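Cpftsy (Physcomitrella patens, PDB 4AK9) probably serves as the GTP-dependent receptor of the chloroplast signal recognition particle, a SIMIBI-type GTPase that takes part in protein transport during chloroplast biogenesis. Local coordinates at residues Ile16-Ser21 and Asp303-Asp308; Lys98-Arg103 and Gly279-Val284; Lys135-Phe140 and Val147-Gly152; Gln190-Ala195 and Arg226-Ala231. All blocks are in the same frame, centred on the assembly; numbering follows the deposited sequence.

How the contacts relate
Contact 1 joins the two ends of the chain, and the other three contacts are nested inside the loop it closes. Its centre lies about 17 Å from that of contact 2 and about 20 Å from that of contact 3. It touches both: Phe-307 packs on Val-281 and Leu-100, and Leu-304 on Leu-136. Contact 2 ties helix 85-101 of the helical bundle to the GTPase domain. Contacts 3 and 4 lie about 15 Å apart, centre to centre, at the other end of the sheet, where Leu-148 and Ala-150 pack against Ala-191. They follow one another along the chain. Together the contacts run from the seam between bundle and GTPase domain to the far flank of the GTPase core.

Contact 1: Ile16-Ser21 and Asp303-Asp308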
loop_
_atom_site.group_PDB
_atom_site.type_symbol
_atom_site.label_atom_id
_atom_site.label_comp_id
_atom_site.label_asym_id
_atom_site.label_seq_id
_atom_site.Cartn_x
_atom_site.Cartn_y
_atom_site.Cartn_z
ATOM N N ILE A 16 -2.863 5.818 26.321
ATOM C CA ILE A 16 -2.697 4.435 25.883
ATOM C C ILE A 16 -3.973 3.798 25.320
ATOM O O ILE A 16 -3.912 3.066 24.338
ATOM C CB ILE A 16 -2.131 3.570 27.031
ATOM C CG1 ILE A 16 -0.820 4.173 27.536
ATOM C CG2 ILE A 16 -1.880 2.164 26.567
ATOM C CD1 ILE A 16 -0.284 3.512 28.796
ATOM N N GLN A 17 -5.139 4.072 25.903
ATOM C CA GLN A 17 -6.351 3.436 25.359
ATOM C C GLN A 17 -6.780 4.048 24.021
ATOM O O GLN A 17 -7.341 3.358 23.172
ATOM C CB GLN A 17 -7.514 3.385 26.376
ATOM C CG GLN A 17 -8.864 2.837 25.821
ATOM C CD GLN A 17 -8.814 1.395 25.282
ATOM O OE1 GLN A 17 -9.425 1.097 24.247
ATOM N NE2 GLN A 17 -8.113 0.499 25.992
ATOM N N LEU A 18 -6.513 5.336 23.827
ATOM C CA LEU A 18 -6.768 5.943 22.518
ATOM C C LEU A 18 -5.865 5.329 21.427
ATOM O O LEU A 18 -6.329 5.073 20.319
ATOM C CB LEU A 18 -6.591 7.463 22.555
ATOM C CG LEU A 18 -7.733 8.236 23.220
ATOM C CD1 LEU A 18 -7.457 9.740 23.224
ATOM C CD2 LEU A 18 -9.042 7.935 22.503
ATOM N N LEU A 19 -4.583 5.113 21.743
ATOM C CA LEU A 19 -3.680 4.427 20.805
ATOM C C LEU A 19 -4.158 3.000 20.538
ATOM O O LEU A 19 -4.180 2.525 19.394
ATOM C CB LEU A 19 -2.257 4.351 21.345
ATOM C CG LEU A 19 -1.291 5.522 21.229
ATOM C CD1 LEU A 19 0.120 4.966 21.392
ATOM C CD2 LEU A 19 -1.442 6.257 19.894
ATOM N N PHE A 20 -4.557 2.320 21.605
ATOM C CA PHE A 20 -4.999 0.946 21.485
ATOM C C PHE A 20 -6.211 0.806 20.587
ATOM O O PHE A 20 -6.255 -0.031 19.681
ATOM C CB PHE A 20 -5.311 0.376 22.860
ATOM C CG PHE A 20 -5.469 -1.094 22.846
ATOM C CD1 PHE A 20 -4.350 -1.913 22.811
ATOM C CD2 PHE A 20 -6.724 -1.668 22.819
ATOM C CE1 PHE A 20 -4.483 -3.288 22.766
ATOM C CE2 PHE A 20 -6.861 -3.055 22.780
ATOM C CZ PHE A 20 -5.738 -3.848 22.752
ATOM N N SER A 21 -7.222 1.627 20.822
ATOM C CA SER A 21 -8.401 1.545 19.974
ATOM C C SER A 21 -8.098 2.051 18.570
ATOM O O SER A 21 -8.640 1.531 17.583
ATOM C CB SER A 21 -9.579 2.304 20.581
ATOM O OG SER A 21 -9.358 3.699 20.503
ATOM N N ASP A 303 -7.958 13.432 20.148
ATOM C CA ASP A 303 -7.499 12.204 19.499
ATOM C C ASP A 303 -6.195 12.353 18.698
ATOM O O ASP A 303 -5.790 11.441 17.984
ATOM C CB ASP A 303 -8.609 11.608 18.640
ATOM C CG ASP A 303 -9.728 11.002 19.489
ATOM O OD1 ASP A 303 -9.449 10.667 20.669
ATOM O OD2 ASP A 303 -10.863 10.862 18.976
ATOM N N LEU A 304 -5.547 13.502 18.824
ATOM C CA LEU A 304 -4.217 13.704 18.246
ATOM C C LEU A 304 -3.217 13.445 19.352
ATOM O O LEU A 304 -3.158 14.173 20.351
ATOM C CB LEU A 304 -4.060 15.135 17.733
ATOM C CG LEU A 304 -2.735 15.407 17.022
ATOM C CD1 LEU A 304 -2.717 14.704 15.642
ATOM C CD2 LEU A 304 -2.552 16.918 16.888
ATOM N N GLN A 305 -2.451 12.373 19.214
ATOM C CA GLN A 305 -1.596 11.934 20.314
ATOM C C GLN A 305 -0.132 12.051 19.932
ATOM O O GLN A 305 0.229 11.810 18.778
ATOM C CB GLN A 305 -1.918 10.485 20.684
ATOM C CG GLN A 305 -3.282 10.342 21.375
ATOM C CD GLN A 305 -3.293 11.076 22.704
ATOM O OE1 GLN A 305 -2.351 10.944 23.501
ATOM N NE2 GLN A 305 -4.338 11.863 22.951
ATOM N N PRO A 306 0.717 12.409 20.910
ATOM C CA PRO A 306 2.155 12.472 20.657
ATOM C C PRO A 306 2.655 11.049 20.424
ATOM O O PRO A 306 2.160 10.111 21.053
ATOM C CB PRO A 306 2.725 13.056 21.953
ATOM C CG PRO A 306 1.664 12.738 23.009
ATOM C CD PRO A 306 0.357 12.836 22.280
ATOM N N PHE A 307 3.602 10.880 19.504
ATOM C CA PHE A 307 4.055 9.550 19.169
ATOM C C PHE A 307 5.097 9.022 20.160
ATOM O O PHE A 307 5.993 9.743 20.599
ATOM C CB PHE A 307 4.632 9.533 17.747
ATOM C CG PHE A 307 4.982 8.158 17.266
ATOM C CD1 PHE A 307 3.994 7.285 16.869
ATOM C CD2 PHE A 307 6.312 7.745 17.222
ATOM C CE1 PHE A 307 4.309 5.985 16.431
ATOM C CE2 PHE A 307 6.631 6.476 16.771
ATOM C CZ PHE A 307 5.629 5.597 16.385
ATOM N N ASP A 308 4.984 7.751 20.521
ATOM C CA ASP A 308 6.035 7.085 21.278
ATOM C C ASP A 308 6.204 5.681 20.708
ATOM O O ASP A 308 5.233 4.934 20.599
ATOM C CB ASP A 308 5.668 6.999 22.763
ATOM C CG ASP A 308 6.678 6.213 23.554
ATOM O OD1 ASP A 308 7.820 6.717 23.718
ATOM O OD2 ASP A 308 6.362 5.087 24.008
#
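Leu-18 and Leu-19 cover Asp-303 and Gln-305 where the N-terminal helix 16-22 packs on the edge strand 304-306, at the rim of the GTPase domain's sheet. Strand 304-306 is outermost on its side and runs antiparallel to strand 292-296, so the helix sits near the margin of the alpha/beta core.

Leu-18 carries most of the contact. Its CG lies beside the backbone N, anti to the carbonyl carbon (chi1 -76°), which sends the isobutyl fork out toward the strand, and the two methyls straddle a single oxygen: CD2 is 3.3 Å from OD1 of Asp-303, and CD1 is 3.4 Å from that same atom. The leucine and the aspartate meet at about a right angle, the fork lying across the carboxylate. CD1 also reaches the amide nitrogen NE2 of Gln-305 at 3.8 Å.

The polar ends are held from outside the pair. Asp-303 OD2 accepts from Gly-300 N. Gln-305 spans two backbone groups just beyond the segments, OE1 taking the N-H of Asp-15 and NE2 giving to the carbonyl of Asp-302. Its chain folds back at chi2 (-64°) to do so, and the amide is pinned where Leu-18 can rest on it. With an alanine at Leu-18 both methyls would go, and the carboxylate of Asp-303 and the amide of Gln-305 would probably lose their apolar cover and lie more open to water.

The next residue, Leu-19, touches the stem of the same glutamine and also packs on Val-295; its CD2 lies 4.3 Å from Gln-305 CB.

Contact 2: Lys98-Arg103 and Gly279-Val284; sequences KLLTER and GCVVSV
Leu-99 and Leu-100 pack against Val-281 and Val-282 in an apolar helix-helix contact at the seam of the NG fold of SRP-type GTPases, where helix 85-101 of the helical bundle meets helix 280-288 of the GTPase domain.

In the first shell, one methyl does most of the work. Leu-100 CD2 drops onto the backbone of the partner helix, 4.0 Å from Val-282 CA, and sits between two valine branches: Val-282 CG2 at 4.2 Å and Val-281 CG1 at 4.3 Å. The leucine gets there because CG lies beside the backbone N, anti to the carbonyl carbon (chi1 -74°), so that its methyl end comes nearer the partner than its CB direction alone would bring it. Leu-99, one residue earlier, meets the other branch of the same valine, its CD1 standing 4.2 Å from Val-282 CG1. Val-282 is thus touched on both its methyls by successive leucines, and every approach is an ordinary van der Waals distance.

The next shell closes round these four residues. Phe-312 of helix 309-316 lies against both Leu-100 and Val-282, while Leu-99 and Val-282 also reach helix 63-78 through Ile-69 and Thr-65. Leu-269 of strand 266-270 backs Val-281.

Further out, Lys-98 O accepts two backbone bonds, 2.8 Å from Glu-102 N and 3.1 Å from Thr-101 N. Across the seam, Ser-283 OG ties helix 280-288 to the chain just before helix 63-78, accepting from the backbone N of Gly-62 and donating to the carbonyl O of Asp-60.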
loop_
_atom_site.group_PDB
_atom_site.type_symbol
_atom_site.label_atom_id
_atom_site.label_comp_id
_atom_site.label_asym_id
_atom_site.label_seq_id
_atom_site.Cartn_x
_atom_site.Cartn_y
_atom_site.Cartn_z
ATOM N N LYS A 98 13.507 -0.743 17.256
ATOM C CA LYS A 98 14.791 -0.197 16.816
ATOM C C LYS A 98 14.695 0.635 15.551
ATOM O O LYS A 98 15.281 1.714 15.479
ATOM C CB LYS A 98 15.809 -1.325 16.640
ATOM C CG LYS A 98 16.200 -1.910 17.970
ATOM C CD LYS A 98 17.213 -3.038 17.847
ATOM C CE LYS A 98 18.580 -2.537 17.364
ATOM N NZ LYS A 98 18.699 -2.419 15.875
ATOM N N LEU A 99 13.962 0.134 14.558
ATOM C CA LEU A 99 13.789 0.872 13.314
ATOM C C LEU A 99 13.156 2.222 13.592
ATOM O O LEU A 99 13.482 3.199 12.920
ATOM C CB LEU A 99 12.878 0.117 12.359
ATOM C CG LEU A 99 13.474 -1.063 11.608
ATOM C CD1 LEU A 99 12.514 -1.412 10.465
ATOM C CD2 LEU A 99 14.849 -0.687 11.064
ATOM N N LEU A 100 12.259 2.283 14.586
ATOM C CA LEU A 100 11.554 3.540 14.908
ATOM C C LEU A 100 12.398 4.569 15.657
ATOM O O LEU A 100 12.047 5.739 15.726
ATOM C CB LEU A 100 10.246 3.260 15.685
ATOM C CG LEU A 100 9.072 2.674 14.871
ATOM C CD1 LEU A 100 8.012 2.079 15.852
ATOM C CD2 LEU A 100 8.436 3.763 14.003
ATOM N N THR A 101 13.515 4.131 16.231
ATOM C CA THR A 101 14.225 4.972 17.170
ATOM C C THR A 101 15.728 5.147 16.907
ATOM O O THR A 101 16.328 6.100 17.396
ATOM C CB THR A 101 14.106 4.376 18.594
ATOM O OG1 THR A 101 14.552 3.004 18.559
ATOM C CG2 THR A 101 12.660 4.427 19.103
ATOM N N GLU A 102 16.357 4.210 16.212
ATOM C CA GLU A 102 17.825 4.243 16.116
ATOM C C GLU A 102 18.396 5.410 15.303
ATOM O O GLU A 102 19.534 5.834 15.557
ATOM C CB GLU A 102 18.345 2.923 15.543
ATOM C CG GLU A 102 18.013 2.759 14.050
ATOM C CD GLU A 102 18.052 1.306 13.585
ATOM O OE1 GLU A 102 18.619 0.455 14.320
ATOM O OE2 GLU A 102 17.530 1.014 12.478
ATOM N N ARG A 103 17.634 5.937 14.344
ATOM C CA ARG A 103 18.173 6.931 13.424
ATOM C C ARG A 103 17.565 8.337 13.607
ATOM O O ARG A 103 18.255 9.357 13.410
ATOM C CB ARG A 103 18.008 6.426 11.969
ATOM C CG ARG A 103 18.196 7.512 10.881
ATOM C CD ARG A 103 19.662 8.076 10.799
ATOM N NE ARG A 103 19.789 8.990 9.663
ATOM C CZ ARG A 103 19.428 10.269 9.705
ATOM N NH1 ARG A 103 18.945 10.782 10.830
ATOM N NH2 ARG A 103 19.546 11.052 8.634
ATOM N N GLY A 279 1.256 -0.051 9.577
ATOM C CA GLY A 279 2.686 -0.266 9.365
ATOM C C GLY A 279 3.314 0.894 8.605
ATOM O O GLY A 279 4.538 1.068 8.611
ATOM N N CYS A 280 2.480 1.719 7.954
ATOM C CA CYS A 280 3.002 2.868 7.215
ATOM C C CYS A 280 3.781 3.831 8.126
ATOM O O CYS A 280 4.716 4.504 7.676
ATOM C CB CYS A 280 1.890 3.625 6.454
ATOM S SG CYS A 280 0.730 4.526 7.503
ATOM N N VAL A 281 3.427 3.869 9.405
ATOM C CA VAL A 281 4.198 4.630 10.391
ATOM C C VAL A 281 5.675 4.196 10.402
ATOM O O VAL A 281 6.598 5.037 10.447
ATOM C CB VAL A 281 3.592 4.466 11.792
ATOM C CG1 VAL A 281 4.469 5.130 12.865
ATOM C CG2 VAL A 281 2.182 5.044 11.814
ATOM N N VAL A 282 5.906 2.893 10.412
ATOM C CA VAL A 282 7.266 2.373 10.452
ATOM C C VAL A 282 7.985 2.639 9.146
ATOM O O VAL A 282 9.131 3.088 9.121
ATOM C CB VAL A 282 7.241 0.845 10.768
ATOM C CG1 VAL A 282 8.693 0.306 10.896
ATOM C CG2 VAL A 282 6.446 0.619 12.036
ATOM N N SER A 283 7.288 2.414 8.048
ATOM C CA SER A 283 7.878 2.606 6.731
ATOM C C SER A 283 8.309 4.038 6.490
ATOM O O SER A 283 9.368 4.283 5.902
ATOM C CB SER A 283 6.880 2.199 5.659
ATOM O OG SER A 283 6.529 0.809 5.820
ATOM N N VAL A 284 7.481 4.994 6.912
ATOM C CA VAL A 284 7.846 6.399 6.692
ATOM C C VAL A 284 9.063 6.805 7.528
ATOM O O VAL A 284 9.965 7.487 7.038
ATOM C CB VAL A 284 6.619 7.384 6.828
ATOM C CG1 VAL A 284 6.300 7.676 8.258
ATOM C CG2 VAL A 284 6.947 8.715 6.149
#

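Contact 3: Lys135-Phe140 and Val147-Gly152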
loop_
_atom_site.group_PDB
_atom_site.type_symbol
_atom_site.label_atom_id
_atom_site.label_comp_id
_atom_site.label_asym_id
_atom_site.label_seq_id
_atom_site.Cartn_x
_atom_site.Cartn_y
_atom_site.Cartn_z
ATOM N N LYS A 135 -6.336 20.729 16.598
ATOM C CA LYS A 135 -6.070 19.821 17.691
ATOM C C LYS A 135 -4.721 20.080 18.331
ATOM O O LYS A 135 -4.551 19.804 19.534
ATOM C CB LYS A 135 -6.163 18.363 17.220
ATOM C CG LYS A 135 -7.548 17.981 16.674
ATOM C CD LYS A 135 -7.643 16.449 16.486
ATOM C CE LYS A 135 -8.835 16.091 15.635
ATOM N NZ LYS A 135 -9.139 14.583 15.693
ATOM N N LEU A 136 -3.752 20.589 17.557
ATOM C CA LEU A 136 -2.487 21.012 18.182
ATOM C C LEU A 136 -2.734 22.181 19.141
ATOM O O LEU A 136 -2.199 22.218 20.260
ATOM C CB LEU A 136 -1.447 21.440 17.132
ATOM C CG LEU A 136 -0.725 20.306 16.428
ATOM C CD1 LEU A 136 0.123 20.856 15.269
ATOM C CD2 LEU A 136 0.135 19.559 17.465
ATOM N N ALA A 137 -3.487 23.155 18.668
ATOM C CA ALA A 137 -3.825 24.332 19.472
ATOM C C ALA A 137 -4.441 23.939 20.803
ATOM O O ALA A 137 -4.096 24.496 21.849
ATOM C CB ALA A 137 -4.776 25.198 18.727
ATOM N N ASN A 138 -5.343 22.963 20.753
ATOM C CA ASN A 138 -6.042 22.503 21.934
ATOM C C ASN A 138 -5.070 21.906 22.946
ATOM O O ASN A 138 -5.221 22.084 24.159
ATOM C CB ASN A 138 -7.114 21.486 21.533
ATOM C CG ASN A 138 -7.721 20.771 22.731
ATOM O OD1 ASN A 138 -8.570 21.323 23.431
ATOM N ND2 ASN A 138 -7.282 19.530 22.971
ATOM N N ARG A 139 -4.053 21.200 22.454
ATOM C CA ARG A 139 -3.000 20.700 23.344
ATOM C C ARG A 139 -2.217 21.817 24.027
ATOM O O ARG A 139 -1.906 21.727 25.217
ATOM C CB ARG A 139 -2.018 19.775 22.599
ATOM C CG ARG A 139 -2.614 18.445 22.235
ATOM C CD ARG A 139 -1.562 17.518 21.612
ATOM N NE ARG A 139 -0.534 17.146 22.574
ATOM C CZ ARG A 139 -0.664 16.187 23.488
ATOM N NH1 ARG A 139 -1.788 15.482 23.584
ATOM N NH2 ARG A 139 0.350 15.928 24.302
ATOM N N PHE A 140 -1.865 22.854 23.278
ATOM C CA PHE A 140 -1.122 23.964 23.861
ATOM C C PHE A 140 -1.951 24.719 24.891
ATOM O O PHE A 140 -1.452 25.082 25.967
ATOM C CB PHE A 140 -0.653 24.920 22.769
ATOM C CG PHE A 140 0.508 24.400 21.970
ATOM C CD1 PHE A 140 1.730 24.177 22.583
ATOM C CD2 PHE A 140 0.384 24.169 20.615
ATOM C CE1 PHE A 140 2.808 23.694 21.847
ATOM C CE2 PHE A 140 1.456 23.697 19.868
ATOM C CZ PHE A 140 2.663 23.461 20.478
ATOM N N VAL A 147 -1.519 30.815 22.304
ATOM C CA VAL A 147 -1.397 30.408 20.902
ATOM C C VAL A 147 -1.969 31.435 19.940
ATOM O O VAL A 147 -3.059 31.975 20.176
ATOM C CB VAL A 147 -2.174 29.081 20.632
ATOM C CG1 VAL A 147 -2.124 28.710 19.158
ATOM C CG2 VAL A 147 -1.628 27.964 21.500
ATOM N N LEU A 148 -1.239 31.695 18.855
ATOM C CA LEU A 148 -1.747 32.504 17.753
ATOM C C LEU A 148 -1.782 31.677 16.473
ATOM O O LEU A 148 -0.779 31.076 16.097
ATOM C CB LEU A 148 -0.862 33.737 17.530
ATOM C CG LEU A 148 -1.188 34.587 16.298
ATOM C CD1 LEU A 148 -2.527 35.296 16.497
ATOM C CD2 LEU A 148 -0.077 35.635 15.992
ATOM N N MET A 149 -2.924 31.663 15.791
ATOM C CA MET A 149 -3.025 30.935 14.530
ATOM C C MET A 149 -2.841 31.865 13.355
ATOM O O MET A 149 -3.246 33.031 13.402
ATOM C CB MET A 149 -4.375 30.208 14.422
ATOM C CG MET A 149 -4.581 29.135 15.459
ATOM S SD MET A 149 -6.222 28.397 15.241
ATOM C CE MET A 149 -6.248 27.190 16.517
ATOM N N ALA A 150 -2.226 31.356 12.286
ATOM C CA ALA A 150 -2.020 32.143 11.077
ATOM C C ALA A 150 -2.601 31.431 9.874
ATOM O O ALA A 150 -2.189 30.288 9.542
ATOM C CB ALA A 150 -0.526 32.411 10.863
ATOM N N ALA A 151 -3.546 32.093 9.214
ATOM C CA ALA A 151 -4.261 31.491 8.092
ATOM C C ALA A 151 -3.536 31.710 6.775
ATOM O O ALA A 151 -3.956 32.531 5.943
ATOM C CB ALA A 151 -5.692 32.014 8.015
ATOM N N GLY A 152 -2.448 30.961 6.574
ATOM C CA GLY A 152 -1.610 31.169 5.406
ATOM C C GLY A 152 -2.014 30.332 4.211
ATOM O O GLY A 152 -1.439 30.457 3.138
#
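Val-147 opens strand 147-150 and faces Ala-137 and Phe-140 of helix 126-142, an apolar seal between helix and sheet. Starting at its CB, 4.9 Å from CB of Phe-140, the side chain splits in two. CG1 is anti to the backbone N (chi1 176°) and heads for Ala-137, whose CB it meets at 4.4 Å. CG2, beside the backbone N, goes the other way, against the root of Phe-140: it lies 3.4 Å from that residue's CB and 4.2 Å from its CG. The valine therefore touches the start of the phenylalanine, and the two side chains cross at about a right angle while the ring leads off from the strand.

Two residues on, Met-149 reaches the helix with its tip. Its chain is extended beyond CG (chi2 178°), so SD carries the terminal methyl out to the helix surface, and CE comes to 3.3 Å from Ala-137 CB. That is tighter than usual for two carbons. The alanine is thus touched by both Val-147 and Met-149.

Helix 126-142, led by a probable P-loop, is the connection of a beta-alpha-beta crossover: it links the parallel strands 117-123 and 147-150, and it runs back nearly antiparallel to the second, their short axes 9.5 Å apart at an angle of 166°. Leu-204 of strand 202-205, which lies between those two strands, sits under Ala-137 and Phe-140 and beside Val-147; Ala-167 and Thr-170 of helix 158-170 flank Met-149, and Leu-148 turns instead to helix 184-197.

Contact 4: Gln190-Ala195 and Arg226-Ala231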
loop_
_atom_site.group_PDB
_atom_site.type_symbol
_atom_site.label_atom_id
_atom_site.label_comp_id
_atom_site.label_asym_id
_atom_site.label_seq_id
_atom_site.Cartn_x
_atom_site.Cartn_y
_atom_site.Cartn_z
ATOM N N GLN A 190 3.026 38.847 9.019
ATOM C CA GLN A 190 2.177 39.632 9.910
ATOM C C GLN A 190 1.895 38.890 11.222
ATOM O O GLN A 190 1.952 39.483 12.293
ATOM C CB GLN A 190 0.872 39.986 9.200
ATOM C CG GLN A 190 -0.104 40.815 10.040
ATOM C CD GLN A 190 -1.378 41.151 9.272
ATOM O OE1 GLN A 190 -1.414 41.071 8.035
ATOM N NE2 GLN A 190 -2.434 41.518 10.004
ATOM N N ALA A 191 1.596 37.591 11.157
ATOM C CA ALA A 191 1.339 36.853 12.387
ATOM C C ALA A 191 2.582 36.696 13.232
ATOM O O ALA A 191 2.507 36.755 14.452
ATOM C CB ALA A 191 0.758 35.469 12.076
ATOM N N VAL A 192 3.735 36.462 12.594
ATOM C CA VAL A 192 4.940 36.303 13.397
ATOM C C VAL A 192 5.305 37.615 14.102
ATOM O O VAL A 192 5.636 37.604 15.302
ATOM C CB VAL A 192 6.122 35.747 12.600
ATOM C CG1 VAL A 192 7.321 35.619 13.498
ATOM C CG2 VAL A 192 5.747 34.353 12.038
ATOM N N ARG A 193 5.191 38.716 13.373
ATOM C CA ARG A 193 5.469 40.039 13.949
ATOM C C ARG A 193 4.560 40.304 15.129
ATOM O O ARG A 193 5.009 40.741 16.190
ATOM C CB ARG A 193 5.262 41.132 12.903
ATOM C CG ARG A 193 6.331 41.160 11.826
ATOM C CD ARG A 193 6.308 42.491 11.070
ATOM N NE ARG A 193 5.031 42.737 10.392
ATOM C CZ ARG A 193 4.762 42.329 9.152
ATOM N NH1 ARG A 193 5.676 41.650 8.471
ATOM N NH2 ARG A 193 3.587 42.598 8.588
ATOM N N ARG A 194 3.274 40.010 14.941
ATOM C CA ARG A 194 2.288 40.235 15.990
ATOM C C ARG A 194 2.591 39.397 17.220
ATOM O O ARG A 194 2.408 39.841 18.353
ATOM C CB ARG A 194 0.873 39.955 15.473
ATOM C CG ARG A 194 -0.179 40.077 16.564
ATOM C CD ARG A 194 -1.600 40.053 16.030
ATOM N NE ARG A 194 -2.528 39.807 17.132
ATOM C CZ ARG A 194 -3.778 39.387 16.989
ATOM N NH1 ARG A 194 -4.272 39.161 15.772
ATOM N NH2 ARG A 194 -4.528 39.179 18.065
ATOM N N ALA A 195 3.082 38.180 17.004
ATOM C CA ALA A 195 3.374 37.316 18.127
ATOM C C ALA A 195 4.575 37.816 18.911
ATOM O O ALA A 195 4.632 37.632 20.123
ATOM C CB ALA A 195 3.653 35.921 17.651
ATOM N N ARG A 226 10.667 31.763 3.959
ATOM C CA ARG A 226 11.590 32.918 3.998
ATOM C C ARG A 226 11.019 34.112 4.751
ATOM O O ARG A 226 11.727 34.746 5.536
ATOM C CB ARG A 226 11.986 33.342 2.599
ATOM C CG ARG A 226 12.896 32.360 1.899
ATOM C CD ARG A 226 13.310 32.932 0.543
ATOM N NE ARG A 226 13.707 31.856 -0.351
ATOM C CZ ARG A 226 13.041 31.512 -1.449
ATOM N NH1 ARG A 226 11.957 32.194 -1.812
ATOM N NH2 ARG A 226 13.482 30.505 -2.195
ATOM N N ALA A 227 9.744 34.410 4.510
ATOM C CA ALA A 227 9.037 35.461 5.236
ATOM C C ALA A 227 8.982 35.201 6.728
ATOM O O ALA A 227 9.120 36.129 7.520
ATOM C CB ALA A 227 7.644 35.638 4.692
ATOM N N VAL A 228 8.756 33.945 7.116
ATOM C CA VAL A 228 8.728 33.596 8.523
ATOM C C VAL A 228 10.107 33.819 9.148
ATOM O O VAL A 228 10.206 34.454 10.204
ATOM C CB VAL A 228 8.248 32.104 8.733
ATOM C CG1 VAL A 228 8.593 31.604 10.120
ATOM C CG2 VAL A 228 6.739 32.009 8.520
ATOM N N SER A 229 11.163 33.309 8.503
ATOM C CA SER A 229 12.533 33.461 9.045
ATOM C C SER A 229 13.017 34.917 9.075
ATOM O O SER A 229 13.818 35.291 9.926
ATOM C CB SER A 229 13.541 32.610 8.270
ATOM O OG SER A 229 13.281 31.226 8.483
ATOM N N LYS A 230 12.544 35.718 8.140
ATOM C CA LYS A 230 12.884 37.145 8.151
ATOM C C LYS A 230 12.203 37.869 9.316
ATOM O O LYS A 230 12.807 38.736 9.959
ATOM C CB LYS A 230 12.478 37.786 6.841
ATOM C CG LYS A 230 12.700 39.286 6.801
ATOM C CD LYS A 230 12.514 39.802 5.397
ATOM C CE LYS A 230 12.357 41.309 5.405
ATOM N NZ LYS A 230 12.245 41.824 4.009
ATOM N N ALA A 231 10.949 37.518 9.601
ATOM C CA ALA A 231 10.241 38.131 10.729
ATOM C C ALA A 231 10.827 37.687 12.050
ATOM O O ALA A 231 10.827 38.440 13.020
ATOM C CB ALA A 231 8.752 37.800 10.681
#
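The apolar part of the contact rests on Val-192 and Ala-231, whose side chains face each other squarely between helix 184-197 and helix 215-231. Ala-231 CB nestles against the body of the valine, 3.8 Å from its CB and also 3.8 Å from its CG1. The second branch goes to another partner: Val-192 CG2 lies 4.3 Å from CG2 of Val-228, one turn earlier on the facing helix. The torsion divides the work, since with CG1 anti to the backbone N (chi1 180°) one methyl serves the alanine and the other the valine. Val-192 also packs on Leu-232, and Val-228 on Leu-188, which prolongs the apolar strip.

The two helices run side by side in the same sense, their segment axes crossing at -21° with a closest approach of 9.0 Å, and there the small Ala-231 faces Val-192. Both belong to the alpha layers of the P-loop GTPase fold. Ala-191, next to Val-192, turns to the sheet, against Leu-148 and Ala-150 of strand 147-150.

A third contact comes from the aliphatic part of an arginine. Arg-193 lies at the exposed margin, and its CG is 4.3 Å from Ala-231 CB, so the methyl of Ala-231 meets both the valine and the alkyl part of the arginine. Farther along, Arg-193 bends at chi3 (-61°) and its guanidinium curls back over its own helix, where Gln-190 CA sits 3.5 Å above one face of the guanidinium plane, offset toward its rim.

Among the charged and polar bonds, Arg-226 NH1 forms a salt bridge with Glu-219 OE2 of its own helix, and Ser-229 OG bonds Ala-235 O in the loop that follows.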